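Local structure of tailspike protein (Siphovirus 9NA, 3RIQ) at residues L34-D39 and C59-I64. The protein probably recognises and cleaves the lipopolysaccharide of Salmonella as the phage's receptor-binding endorhamnosidase, built as a trimer around right-handed beta-helices. Numbering follows the deposited sequence. Where two conformers were deposited one is given.
Sequences LLIDID and CKAKFI
Ile36 and Phe63 meet where two successive turns of the right-handed beta-helix stack in parallel and then bend together out of strands 33-36 and 56-59. The two side chains cross at about a right angle: Ile36 CG1, set anti to its own carbonyl carbon (chi1 -49°), comes to 3.8 Å from Phe63 CZ, CG2 lies by the neighbouring CE1, and CD1 by both CZ and CE1. Cys59 SG touches the same CG1 from the adjoining strand, and Leu23 of helix 23-29 packs against both Ile36 and Phe63. Lys60 N donates to Ile36 O at 2.8 Å, the last backbone bond before the turn. Past it the chains run on side by side, and a water donates to both Asp37 O and Lys60 O. Ala61 points its CB at the turn, 3.3 Å from Ile38 C. The extended chain of Lys60 crosses Leu35 obliquely, CG and CD against CD1, and its NZ forms a salt bridge with Asp32 of the second subunit. At the exposed end the side chain of Asp39 supplies the acceptor: OD1 takes the N-H of Lys62 at 2.9 Å from N, nearly straight at 166°, on its anti side and 32° out of the carboxylate plane. Ile64 CD1 lies against Asp39 CB, and a water 2.8 Å from Asp39 OD2 donates to it and accepts from Lys62 NZ.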
# COMPACT_ATOMS: atom_id res chain seq x y z
N LEU A 34 22.71 26.83 -22.20
CA LEU A 34 24.10 26.40 -22.28
C LEU A 34 24.05 24.95 -22.70
O LEU A 34 23.53 24.11 -21.96
CB LEU A 34 24.82 26.61 -20.93
CG LEU A 34 26.15 25.86 -20.74
CD1 LEU A 34 27.16 26.16 -21.84
CD2 LEU A 34 26.69 26.20 -19.35
N LEU A 35 24.53 24.65 -23.91
CA LEU A 35 24.50 23.29 -24.45
C LEU A 35 25.84 22.60 -24.23
O LEU A 35 26.88 23.11 -24.66
CB LEU A 35 24.14 23.33 -25.94
CG LEU A 35 24.21 21.98 -26.68
CD1 LEU A 35 23.04 21.10 -26.21
CD2 LEU A 35 24.17 22.20 -28.20
N ILE A 36 25.83 21.44 -23.57
CA ILE A 36 27.07 20.64 -23.41
C ILE A 36 27.07 19.64 -24.58
O ILE A 36 26.49 18.56 -24.48
CB ILE A 36 27.15 19.94 -22.04
CG1 ILE A 36 26.86 20.93 -20.88
CG2 ILE A 36 28.48 19.22 -21.87
CD1 ILE A 36 27.85 22.06 -20.73
N ASP A 37 27.70 20.04 -25.70
CA ASP A 37 27.63 19.26 -26.94
C ASP A 37 28.84 18.35 -27.18
O ASP A 37 28.83 17.61 -28.14
CB ASP A 37 27.37 20.18 -28.15
CG ASP A 37 28.46 21.23 -28.35
OD1 ASP A 37 29.15 21.62 -27.37
OD2 ASP A 37 28.59 21.69 -29.52
N ILE A 38 29.86 18.43 -26.33
CA ILE A 38 31.04 17.57 -26.45
C ILE A 38 31.49 17.21 -25.04
O ILE A 38 31.23 17.94 -24.08
CB ILE A 38 32.19 18.21 -27.27
CG1 ILE A 38 32.63 19.56 -26.68
CG2 ILE A 38 31.82 18.31 -28.77
CD1 ILE A 38 33.96 20.04 -27.23
N ASP A 39 32.11 16.04 -24.91
CA ASP A 39 32.58 15.60 -23.59
C ASP A 39 33.59 16.63 -23.04
O ASP A 39 34.36 17.23 -23.80
CB ASP A 39 33.28 14.25 -23.68
CG ASP A 39 32.34 13.09 -23.84
OD1 ASP A 39 31.11 13.21 -23.66
OD2 ASP A 39 32.86 12.01 -24.18
N CYS A 59 22.45 18.96 -21.27
CA CYS A 59 23.65 18.10 -21.41
C CYS A 59 23.45 17.02 -22.45
O CYS A 59 22.49 16.20 -22.38
CB CYS A 59 24.01 17.46 -20.07
SG CYS A 59 24.29 18.71 -18.78
N LYS A 60 24.33 17.02 -23.46
CA LYS A 60 24.31 15.99 -24.51
C LYS A 60 25.66 15.30 -24.61
O LYS A 60 26.00 14.74 -25.66
CB LYS A 60 23.88 16.58 -25.87
CG LYS A 60 22.44 17.12 -25.86
CD LYS A 60 21.92 17.49 -27.24
CE LYS A 60 20.48 17.88 -27.19
NZ LYS A 60 19.87 18.01 -28.56
N ALA A 61 26.41 15.33 -23.51
CA ALA A 61 27.74 14.72 -23.43
C ALA A 61 28.12 14.67 -21.96
O ALA A 61 27.30 15.07 -21.12
CB ALA A 61 28.74 15.55 -24.26
N LYS A 62 29.30 14.17 -21.62
CA LYS A 62 29.65 13.87 -20.23
C LYS A 62 30.65 14.85 -19.65
O LYS A 62 31.47 15.41 -20.39
CB LYS A 62 30.28 12.47 -20.15
CG LYS A 62 29.38 11.39 -20.71
CD LYS A 62 30.02 10.04 -20.53
CE LYS A 62 29.09 8.94 -21.03
NZ LYS A 62 28.92 9.01 -22.52
N PHE A 63 30.60 15.01 -18.33
CA PHE A 63 31.70 15.63 -17.57
C PHE A 63 32.62 14.52 -17.04
O PHE A 63 32.18 13.69 -16.22
CB PHE A 63 31.15 16.45 -16.41
CG PHE A 63 30.20 17.54 -16.83
CD1 PHE A 63 30.62 18.58 -17.70
CD2 PHE A 63 28.87 17.52 -16.40
CE1 PHE A 63 29.73 19.62 -18.09
CE2 PHE A 63 27.96 18.53 -16.80
CZ PHE A 63 28.40 19.59 -17.64
N ILE A 64 33.88 14.53 -17.48
CA ILE A 64 34.81 13.44 -17.21
C ILE A 64 35.97 13.92 -16.36
O ILE A 64 36.62 14.90 -16.72
CB ILE A 64 35.36 12.85 -18.53
CG1 ILE A 64 34.24 12.36 -19.44
CG2 ILE A 64 36.42 11.73 -18.25
CD1 ILE A 64 34.68 12.09 -20.90
O HOH W 1 26.48 15.91 -28.19
O HOH W 2 29.37 11.45 -24.89
O HOH W 3 31.80 9.57 -23.47